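Local coordinates for protein glycoside hydrolase family 81 (Clostridium thermocellum, PDB 6FOP) that probably hydrolyses internal beta-1,3-glucosidic linkages in laminarin-type glucans as a family 81 glucanase of the cellulosome, at residues Asn271-Pro276 / Lys297-Tyr302; Tyr422-Ala427 / Gln502-Trp507; Arg682-Tyr687 / Val696-Gly701. All coordinates share one frame; numbering follows the deposited sequence.

Interaction 1: residues Asn271-Pro276 / Lys297-Tyr302; sequences NPHILP and KTVYRY
The imidazole of H273 is packed on both faces. Over one face lies K297 CE, 3.5 Å from the ring centroid and 15° off the ring normal, a CH-pi contact made by the lysine's last methylene. The opposite face is met from within the loop by P272 CG, offset toward the rim. V299 CG2 approaches the ring obliquely and comes to 3.6 Å from H273 NE2. The second flat group, the carboxamide of N271, points its ND2 at the strand backbone: N271 ND2 donates to K297 O at 3.0 Å, with an N-H...O angle of 166°. The donor lies in the carbonyl plane on a lone pair, and the acceptor is close to the amide plane of N271, so both groups are well aligned. The same ND2 also bonds to Q267 O, while N271 OD1 accepts from H273 N at 2.8 Å, closing an Asx turn that sets the backbone from which the histidine departs. A water donates to H273 O (2.8 Å) and accepts from K297 N (3.0 Å), bridging the two backbones beside the asparagine bond. K297 CG sits between its own backbone N and carbonyl carbon (chi1 71°), and the chain runs extended beyond it, carrying CE across the ring. In fold terms, the loop after helix 265-268 docks on strand 295-301, an outermost strand of a three-stranded antiparallel sheet. T298 pairs with T243 of the neighbouring strand, whereas the N and O of K297 are met by the water and the asparagine. Chemically, the loop thus supplies polar partners to a strand edge and an aromatic face to the lysine's apolar shaft; with K297 NZ 4.2 Å from H273 ND1, a positive charge on the imidazole would probably be disfavoured.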
loop_
_atom_site.group_PDB
_atom_site.type_symbol
_atom_site.label_atom_id
_atom_site.label_comp_id
_atom_site.label_asym_id
_atom_site.label_seq_id
_atom_site.Cartn_x
_atom_site.Cartn_y
_atom_site.Cartn_z
ATOM N N ASN A 271 -5.213 -19.903 -0.352
ATOM C CA ASN A 271 -3.879 -20.142 0.152
ATOM C C ASN A 271 -3.745 -21.601 0.585
ATOM O O ASN A 271 -4.274 -21.980 1.624
ATOM C CB ASN A 271 -3.579 -19.196 1.313
ATOM C CG ASN A 271 -2.132 -19.271 1.775
ATOM O OD1 ASN A 271 -1.441 -20.265 1.565
ATOM N ND2 ASN A 271 -1.670 -18.186 2.399
ATOM N N PRO A 272 -2.999 -22.410 -0.177
ATOM C CA PRO A 272 -2.860 -23.830 0.154
ATOM C C PRO A 272 -1.775 -24.139 1.209
ATOM O O PRO A 272 -1.526 -25.311 1.501
ATOM C CB PRO A 272 -2.502 -24.438 -1.200
ATOM C CG PRO A 272 -1.625 -23.415 -1.802
ATOM C CD PRO A 272 -2.248 -22.087 -1.413
ATOM N N HIS A 273 -1.141 -23.088 1.726
ATOM C CA HIS A 273 0.012 -23.211 2.631
ATOM C C HIS A 273 -0.339 -23.008 4.098
ATOM O O HIS A 273 0.550 -22.922 4.917
ATOM C CB HIS A 273 1.106 -22.236 2.213
ATOM C CG HIS A 273 1.481 -22.353 0.773
ATOM N ND1 HIS A 273 2.167 -23.447 0.294
ATOM C CD2 HIS A 273 1.203 -21.575 -0.305
ATOM C CE1 HIS A 273 2.353 -23.309 -1.007
ATOM N NE2 HIS A 273 1.772 -22.186 -1.396
ATOM N N ILE A 274 -1.619 -22.925 4.408
ATOM C CA ILE A 274 -2.082 -22.741 5.772
ATOM C C ILE A 274 -3.179 -23.758 6.112
ATOM O O ILE A 274 -3.894 -24.238 5.228
ATOM C CB ILE A 274 -2.601 -21.301 5.996
ATOM C CG1 ILE A 274 -3.777 -20.959 5.067
ATOM C CG2 ILE A 274 -1.484 -20.295 5.872
ATOM C CD1 ILE A 274 -4.389 -19.606 5.311
ATOM N N LEU A 275 -3.324 -24.024 7.414
ATOM C CA LEU A 275 -4.371 -24.888 7.966
ATOM C C LEU A 275 -5.069 -24.098 9.072
ATOM O O LEU A 275 -4.724 -24.235 10.239
ATOM C CB LEU A 275 -3.779 -26.197 8.483
ATOM C CG LEU A 275 -3.446 -27.193 7.387
ATOM C CD1 LEU A 275 -2.645 -28.345 7.957
ATOM C CD2 LEU A 275 -4.728 -27.703 6.718
ATOM N N PRO A 276 -6.067 -23.286 8.717
ATOM C CA PRO A 276 -6.687 -22.406 9.696
ATOM C C PRO A 276 -7.271 -23.120 10.908
ATOM O O PRO A 276 -7.752 -24.243 10.816
ATOM C CB PRO A 276 -7.774 -21.707 8.900
ATOM C CG PRO A 276 -7.201 -21.676 7.523
ATOM C CD PRO A 276 -6.617 -23.042 7.375
ATOM N N LYS A 297 3.244 -18.175 4.808
ATOM C CA LYS A 297 3.520 -17.576 3.511
ATOM C C LYS A 297 2.271 -17.371 2.696
ATOM O O LYS A 297 1.264 -18.046 2.894
ATOM C CB LYS A 297 4.559 -18.358 2.727
ATOM C CG LYS A 297 4.156 -19.691 2.191
ATOM C CD LYS A 297 5.355 -20.300 1.459
ATOM C CE LYS A 297 4.992 -21.571 0.733
ATOM N NZ LYS A 297 6.196 -22.136 0.058
ATOM N N THR A 298 2.377 -16.425 1.762
ATOM C CA THR A 298 1.403 -16.281 0.680
ATOM C C THR A 298 2.186 -16.465 -0.609
ATOM O O THR A 298 3.384 -16.103 -0.690
ATOM C CB THR A 298 0.726 -14.898 0.683
ATOM O OG1 THR A 298 1.715 -13.872 0.524
ATOM C CG2 THR A 298 -0.066 -14.667 1.945
ATOM N N VAL A 299 1.497 -16.970 -1.631
ATOM C CA VAL A 299 2.104 -17.124 -2.969
ATOM C C VAL A 299 1.068 -16.636 -3.978
ATOM O O VAL A 299 -0.049 -17.144 -4.028
ATOM C CB VAL A 299 2.511 -18.582 -3.288
ATOM C CG1 VAL A 299 3.196 -18.632 -4.651
ATOM C CG2 VAL A 299 3.479 -19.111 -2.222
ATOM N N TYR A 300 1.457 -15.627 -4.757
ATOM C CA TYR A 300 0.615 -15.096 -5.811
ATOM C C TYR A 300 1.232 -15.382 -7.162
ATOM O O TYR A 300 2.427 -15.383 -7.310
ATOM C CB TYR A 300 0.482 -13.591 -5.629
ATOM C CG TYR A 300 -0.051 -13.139 -4.274
ATOM C CD1 TYR A 300 -1.191 -13.694 -3.713
ATOM C CD2 TYR A 300 0.544 -12.081 -3.604
ATOM C CE1 TYR A 300 -1.675 -13.256 -2.469
ATOM C CE2 TYR A 300 0.073 -11.633 -2.383
ATOM C CZ TYR A 300 -1.048 -12.205 -1.831
ATOM O OH TYR A 300 -1.489 -11.739 -0.616
ATOM N N ARG A 301 0.395 -15.514 -8.172
ATOM C CA ARG A 301 0.869 -15.557 -9.555
ATOM C C ARG A 301 1.033 -14.118 -10.064
ATOM O O ARG A 301 0.136 -13.284 -9.956
ATOM C CB ARG A 301 -0.098 -16.341 -10.425
ATOM C CG ARG A 301 -0.114 -17.814 -10.101
ATOM C CD ARG A 301 -0.726 -18.658 -11.210
ATOM N NE ARG A 301 -1.089 -19.992 -10.738
ATOM C CZ ARG A 301 -0.232 -20.995 -10.551
ATOM N NH1 ARG A 301 1.071 -20.841 -10.788
ATOM N NH2 ARG A 301 -0.684 -22.171 -10.110
ATOM N N TYR A 302 2.207 -13.874 -10.632
ATOM C CA TYR A 302 2.526 -12.637 -11.316
ATOM C C TYR A 302 2.211 -12.847 -12.793
ATOM O O TYR A 302 2.550 -13.885 -13.353
ATOM C CB TYR A 302 4.004 -12.360 -11.133
ATOM C CG TYR A 302 4.578 -11.221 -11.954
ATOM C CD1 TYR A 302 4.213 -9.895 -11.719
ATOM C CD2 TYR A 302 5.539 -11.475 -12.919
ATOM C CE1 TYR A 302 4.769 -8.855 -12.426
ATOM C CE2 TYR A 302 6.115 -10.439 -13.637
ATOM C CZ TYR A 302 5.732 -9.130 -13.387
ATOM O OH TYR A 302 6.307 -8.103 -14.090
HETATM O O HOH W 1 2.468 -20.991 5.423
#

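Interaction 2: residues Tyr422-Ala427 / Gln502-Trp507; sequences YFLHAA and QAIILW
Two nearly parallel helices of the family 81 C-terminal domain, which belongs to the six-hairpin clan of (alpha/alpha)6 barrels, pack here through L424, H425 and A427 on one side and Q502, A503, I504, L506 and W507 on the other. The axes of the two short segments approach to 8.3 Å and cross at 27°. The small residue at the centre is consistent with this closeness: A503 CB lies 3.4 Å from H425 N, directly against the opposing backbone, and 3.8 Å from L424 CB. Beside it, L424 and I504 run side by side and point the same way, touching through CD1 and CG1. On the other flank, Q502 NE2 is poised over the centre of the H425 ring, 3.6 Å from H425 CG, with the amide plane turned 88° against the imidazole. Reaching this place takes a folded side chain: Q502 CG occupies the position between backbone N and carbonyl carbon, and chi2 (90°) bends CD away from an extended course. Q502 NE2 is hydrogen-bonded to N499 OD1, whereas its approach to the ring is a packing contact; the imidazole is anchored by a bond between H425 NE2 and Q429 NE2, so each member of this perpendicular amide-over-imidazole pair has its own polar tether. Further on, W507 presents the benzo edge of its indole to A427: CZ3 is 3.5 Å from A427 O, which lies in the ring plane, and 3.9 Å from A427 CB. The indole is held at its polar end by a bond from NE1 to E448 OE2. Every touching residue is buried. Helix 440-455 closes one side of the interface, its V447 and I451 meeting L424, A427 and W507; helix 339-359 packs on H425, and helix 514-534 backs I504 and W507.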
loop_
_atom_site.group_PDB
_atom_site.type_symbol
_atom_site.label_atom_id
_atom_site.label_comp_id
_atom_site.label_asym_id
_atom_site.label_seq_id
_atom_site.Cartn_x
_atom_site.Cartn_y
_atom_site.Cartn_z
ATOM N N TYR A 422 5.464 8.776 -10.771
ATOM C CA TYR A 422 5.518 9.368 -12.102
ATOM C C TYR A 422 6.954 9.678 -12.534
ATOM O O TYR A 422 7.319 9.466 -13.701
ATOM C CB TYR A 422 4.682 10.638 -12.151
ATOM C CG TYR A 422 3.193 10.425 -12.061
ATOM C CD1 TYR A 422 2.477 9.857 -13.107
ATOM C CD2 TYR A 422 2.461 10.833 -10.934
ATOM C CE1 TYR A 422 1.107 9.694 -13.033
ATOM C CE2 TYR A 422 1.073 10.668 -10.862
ATOM C CZ TYR A 422 0.394 10.082 -11.909
ATOM O OH TYR A 422 -0.968 9.900 -11.863
ATOM N N PHE A 423 7.766 10.202 -11.616
ATOM C CA PHE A 423 9.183 10.479 -11.906
ATOM C C PHE A 423 9.917 9.173 -12.231
ATOM O O PHE A 423 10.724 9.108 -13.171
ATOM C CB PHE A 423 9.892 11.166 -10.711
ATOM C CG PHE A 423 9.563 12.619 -10.524
ATOM C CD1 PHE A 423 8.300 13.035 -10.106
ATOM C CD2 PHE A 423 10.527 13.590 -10.734
ATOM C CE1 PHE A 423 8.002 14.379 -9.939
ATOM C CE2 PHE A 423 10.246 14.935 -10.559
ATOM C CZ PHE A 423 8.964 15.340 -10.182
ATOM N N LEU A 424 9.618 8.125 -11.462
ATOM C CA LEU A 424 10.228 6.832 -11.668
ATOM C C LEU A 424 9.818 6.212 -12.992
ATOM O O LEU A 424 10.625 5.563 -13.652
ATOM C CB LEU A 424 9.896 5.897 -10.499
ATOM C CG LEU A 424 10.477 6.320 -9.145
ATOM C CD1 LEU A 424 9.935 5.381 -8.069
ATOM C CD2 LEU A 424 11.991 6.354 -9.166
ATOM N N HIS A 425 8.563 6.415 -13.386
ATOM C CA HIS A 425 8.093 5.906 -14.668
ATOM C C HIS A 425 8.917 6.536 -15.822
ATOM O O HIS A 425 9.431 5.833 -16.695
ATOM C CB HIS A 425 6.602 6.082 -14.857
ATOM C CG HIS A 425 6.084 5.388 -16.071
ATOM N ND1 HIS A 425 4.839 5.639 -16.585
ATOM C CD2 HIS A 425 6.630 4.427 -16.864
ATOM C CE1 HIS A 425 4.643 4.874 -17.647
ATOM N NE2 HIS A 425 5.718 4.149 -17.851
ATOM N N ALA A 426 9.057 7.856 -15.772
ATOM C CA ALA A 426 9.823 8.550 -16.798
ATOM C C ALA A 426 11.262 8.082 -16.797
ATOM O O ALA A 426 11.847 7.853 -17.859
ATOM C CB ALA A 426 9.735 10.045 -16.609
ATOM N N ALA A 427 11.859 7.940 -15.624
ATOM C CA ALA A 427 13.244 7.471 -15.536
ATOM C C ALA A 427 13.399 6.077 -16.108
ATOM O O ALA A 427 14.383 5.785 -16.777
ATOM C CB ALA A 427 13.712 7.494 -14.108
ATOM N N GLN A 502 4.941 -0.454 -10.633
ATOM C CA GLN A 502 5.291 -0.878 -12.011
ATOM C C GLN A 502 6.531 -0.173 -12.519
ATOM O O GLN A 502 7.351 -0.767 -13.206
ATOM C CB GLN A 502 4.100 -0.768 -12.967
ATOM C CG GLN A 502 3.650 0.651 -13.321
ATOM C CD GLN A 502 4.325 1.224 -14.536
ATOM O OE1 GLN A 502 4.724 0.507 -15.449
ATOM N NE2 GLN A 502 4.402 2.548 -14.566
ATOM N N ALA A 503 6.663 1.106 -12.186
ATOM C CA ALA A 503 7.855 1.834 -12.589
ATOM C C ALA A 503 9.116 1.227 -11.980
ATOM O O ALA A 503 10.158 1.192 -12.634
ATOM C CB ALA A 503 7.743 3.303 -12.202
ATOM N N ILE A 504 9.041 0.788 -10.712
ATOM C CA ILE A 504 10.169 0.115 -10.061
ATOM C C ILE A 504 10.527 -1.196 -10.773
ATOM O O ILE A 504 11.713 -1.503 -10.988
ATOM C CB ILE A 504 9.880 -0.089 -8.568
ATOM C CG1 ILE A 504 9.874 1.265 -7.851
ATOM C CG2 ILE A 504 10.938 -0.968 -7.934
ATOM C CD1 ILE A 504 9.484 1.198 -6.397
ATOM N N ILE A 505 9.521 -1.956 -11.180
ATOM C CA ILE A 505 9.779 -3.180 -11.959
ATOM C C ILE A 505 10.569 -2.832 -13.226
ATOM O O ILE A 505 11.607 -3.442 -13.542
ATOM C CB ILE A 505 8.485 -3.916 -12.361
ATOM C CG1 ILE A 505 7.698 -4.380 -11.127
ATOM C CG2 ILE A 505 8.779 -5.094 -13.285
ATOM C CD1 ILE A 505 6.352 -4.997 -11.432
ATOM N N LEU A 506 10.058 -1.840 -13.961
ATOM C CA LEU A 506 10.709 -1.459 -15.216
ATOM C C LEU A 506 12.104 -0.936 -14.996
ATOM O O LEU A 506 13.016 -1.291 -15.757
ATOM C CB LEU A 506 9.887 -0.420 -15.971
ATOM C CG LEU A 506 8.499 -0.787 -16.490
ATOM C CD1 LEU A 506 7.804 0.405 -17.163
ATOM C CD2 LEU A 506 8.584 -1.996 -17.425
ATOM N N TRP A 507 12.302 -0.100 -13.976
ATOM C CA TRP A 507 13.643 0.396 -13.679
ATOM C C TRP A 507 14.621 -0.721 -13.359
ATOM O O TRP A 507 15.728 -0.768 -13.869
ATOM C CB TRP A 507 13.578 1.386 -12.503
ATOM C CG TRP A 507 14.915 1.881 -12.103
ATOM C CD1 TRP A 507 15.700 1.398 -11.092
ATOM C CD2 TRP A 507 15.677 2.921 -12.724
ATOM N NE1 TRP A 507 16.895 2.070 -11.048
ATOM C CE2 TRP A 507 16.914 2.999 -12.045
ATOM C CE3 TRP A 507 15.443 3.792 -13.799
ATOM C CZ2 TRP A 507 17.893 3.941 -12.373
ATOM C CZ3 TRP A 507 16.415 4.701 -14.129
ATOM C CH2 TRP A 507 17.629 4.770 -13.420
#

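Interaction 3: residues Arg682-Tyr687 / Val696-Gly701; sequences RTYVVY and VTFSDG
D700 OD2 is gripped by two donors from strand 681-688. Y684 OH donates to it at 2.6 Å on the syn side, tilted well out of the carboxylate plane, phenol and acid meeting tip to tip. R682 NH1 reaches the same oxygen from the anti side at 2.8 Å, forming a salt bridge with an N-H...O angle of 145°. Both charged groups have second partners: R682 NE pairs with D663 OD2, and D700 OD1 accepts from K702 N. D700 belongs to the type I turn F698-G701, closed by G701 N to F698 O, which joins strands 694-697 and 703-706 into a beta hairpin. That hairpin packs over one face of the four-stranded antiparallel sheet containing 681-688, with no backbone ladder between the two segments, a sandwich-like arrangement. Behind the acid, Y684 and F698 form a T-shaped (edge-to-face) pair: Y684 CD2 lies over the centre of the F698 ring, the centroids are 4.8 Å apart and the planes 64°. V686 CG2 meets the edge of the same phenyl ring, 3.8 Å from F698 CZ. Farther along the strand from the acid, V686 CG1 touches V696 CG2 at 3.9 Å, and M704 of the hairpin's other strand flanks both aromatic rings.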
loop_
_atom_site.group_PDB
_atom_site.type_symbol
_atom_site.label_atom_id
_atom_site.label_comp_id
_atom_site.label_asym_id
_atom_site.label_seq_id
_atom_site.Cartn_x
_atom_site.Cartn_y
_atom_site.Cartn_z
ATOM N N ARG A 682 -5.151 -16.338 -28.865
ATOM C CA ARG A 682 -4.206 -15.647 -27.992
ATOM C C ARG A 682 -3.138 -14.902 -28.768
ATOM O O ARG A 682 -2.628 -15.398 -29.774
ATOM C CB ARG A 682 -3.542 -16.621 -27.018
ATOM C CG ARG A 682 -4.462 -17.020 -25.897
ATOM C CD ARG A 682 -3.802 -17.994 -24.945
ATOM N NE ARG A 682 -4.732 -18.242 -23.852
ATOM C CZ ARG A 682 -4.748 -19.311 -23.072
ATOM N NH1 ARG A 682 -3.867 -20.300 -23.230
ATOM N NH2 ARG A 682 -5.684 -19.382 -22.126
ATOM N N THR A 683 -2.815 -13.705 -28.289
ATOM C CA THR A 683 -1.654 -12.956 -28.743
ATOM C C THR A 683 -0.724 -12.770 -27.543
ATOM O O THR A 683 -1.156 -12.392 -26.433
ATOM C CB THR A 683 -2.026 -11.604 -29.386
ATOM O OG1 THR A 683 -2.842 -11.847 -30.533
ATOM C CG2 THR A 683 -0.789 -10.852 -29.807
ATOM N N TYR A 684 0.545 -13.052 -27.771
ATOM C CA TYR A 684 1.568 -13.058 -26.745
ATOM C C TYR A 684 2.509 -11.896 -27.012
ATOM O O TYR A 684 2.989 -11.739 -28.150
ATOM C CB TYR A 684 2.325 -14.376 -26.829
ATOM C CG TYR A 684 1.466 -15.613 -26.744
ATOM C CD1 TYR A 684 0.803 -16.105 -27.850
ATOM C CD2 TYR A 684 1.333 -16.310 -25.546
ATOM C CE1 TYR A 684 0.017 -17.230 -27.791
ATOM C CE2 TYR A 684 0.544 -17.450 -25.474
ATOM C CZ TYR A 684 -0.118 -17.903 -26.595
ATOM O OH TYR A 684 -0.885 -19.033 -26.553
ATOM N N VAL A 685 2.776 -11.081 -26.006
ATOM C CA VAL A 685 3.635 -9.916 -26.138
ATOM C C VAL A 685 4.732 -10.019 -25.096
ATOM O O VAL A 685 4.445 -10.255 -23.915
ATOM C CB VAL A 685 2.878 -8.599 -25.946
ATOM C CG1 VAL A 685 3.798 -7.408 -26.195
ATOM C CG2 VAL A 685 1.632 -8.578 -26.847
ATOM N N VAL A 686 5.968 -9.879 -25.514
ATOM C CA VAL A 686 7.124 -9.906 -24.613
ATOM C C VAL A 686 7.993 -8.677 -24.865
ATOM O O VAL A 686 8.215 -8.297 -26.019
ATOM C CB VAL A 686 7.980 -11.152 -24.871
ATOM C CG1 VAL A 686 9.267 -11.139 -24.059
ATOM C CG2 VAL A 686 7.180 -12.403 -24.587
ATOM N N TYR A 687 8.564 -8.105 -23.806
ATOM C CA TYR A 687 9.629 -7.141 -23.951
ATOM C C TYR A 687 10.890 -7.727 -23.342
ATOM O O TYR A 687 10.887 -8.174 -22.184
ATOM C CB TYR A 687 9.321 -5.772 -23.323
ATOM C CG TYR A 687 10.398 -4.787 -23.723
ATOM C CD1 TYR A 687 10.414 -4.243 -25.001
ATOM C CD2 TYR A 687 11.466 -4.490 -22.901
ATOM C CE1 TYR A 687 11.433 -3.419 -25.417
ATOM C CE2 TYR A 687 12.495 -3.651 -23.325
ATOM C CZ TYR A 687 12.467 -3.113 -24.588
ATOM O OH TYR A 687 13.480 -2.292 -25.032
ATOM N N VAL A 696 11.435 -17.330 -24.342
ATOM C CA VAL A 696 10.318 -17.178 -23.388
ATOM C C VAL A 696 9.313 -18.270 -23.658
ATOM O O VAL A 696 8.835 -18.439 -24.793
ATOM C CB VAL A 696 9.668 -15.785 -23.493
ATOM C CG1 VAL A 696 8.493 -15.686 -22.512
ATOM C CG2 VAL A 696 10.713 -14.698 -23.263
ATOM N N THR A 697 8.981 -19.000 -22.594
ATOM C CA THR A 697 8.043 -20.100 -22.650
ATOM C C THR A 697 6.841 -19.788 -21.792
ATOM O O THR A 697 6.996 -19.391 -20.638
ATOM C CB THR A 697 8.706 -21.420 -22.195
ATOM O OG1 THR A 697 9.878 -21.659 -22.994
ATOM C CG2 THR A 697 7.759 -22.594 -22.333
ATOM N N PHE A 698 5.649 -19.957 -22.361
ATOM C CA PHE A 698 4.375 -19.723 -21.677
ATOM C C PHE A 698 3.807 -21.041 -21.175
ATOM O O PHE A 698 4.125 -22.119 -21.689
ATOM C CB PHE A 698 3.371 -19.024 -22.606
ATOM C CG PHE A 698 3.790 -17.621 -23.001
ATOM C CD1 PHE A 698 4.725 -17.412 -24.030
ATOM C CD2 PHE A 698 3.249 -16.516 -22.383
ATOM C CE1 PHE A 698 5.125 -16.137 -24.371
ATOM C CE2 PHE A 698 3.624 -15.238 -22.737
ATOM C CZ PHE A 698 4.584 -15.058 -23.734
ATOM N N SER A 699 2.904 -20.938 -20.200
ATOM C CA SER A 699 2.363 -22.134 -19.544
ATOM C C SER A 699 1.455 -22.980 -20.438
ATOM O O SER A 699 1.173 -24.150 -20.134
ATOM C CB SER A 699 1.606 -21.756 -18.257
ATOM O OG SER A 699 0.510 -20.893 -18.516
ATOM N N ASP A 700 0.994 -22.382 -21.550
ATOM C CA ASP A 700 0.229 -23.130 -22.552
ATOM C C ASP A 700 1.103 -23.735 -23.669
ATOM O O ASP A 700 0.562 -24.289 -24.619
ATOM C CB ASP A 700 -0.901 -22.260 -23.137
ATOM C CG ASP A 700 -0.387 -21.054 -23.906
ATOM O OD1 ASP A 700 0.849 -20.926 -24.069
ATOM O OD2 ASP A 700 -1.244 -20.245 -24.331
ATOM N N GLY A 701 2.424 -23.650 -23.537
ATOM C CA GLY A 701 3.330 -24.190 -24.545
ATOM C C GLY A 701 3.875 -23.226 -25.570
ATOM O O GLY A 701 4.824 -23.555 -26.283
#

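In the fold
Along the chain the three contacts follow in series, each closing before the next opens. Their centres form a rough triangle, 29 Å between interactions 1 and 2, 25 Å between 1 and 3, and 24 Å between 2 and 3. Interactions 1 and 2 touch: Y302 OH lies 4.0 Å from I505 CG2, and helix 514-534 receives side chains from both. Interaction 3 makes no touch, its nearest atoms being about 8 Å from interaction 1 and about 7 Å from interaction 2, but the Y302 hydroxyl also bonds to P671 O, in the loop between strands 661-662 and 673-678 of the C-terminal sheet. An antiparallel sheet, a helical domain and a C-terminal beta unit therefore abut in one compact chain.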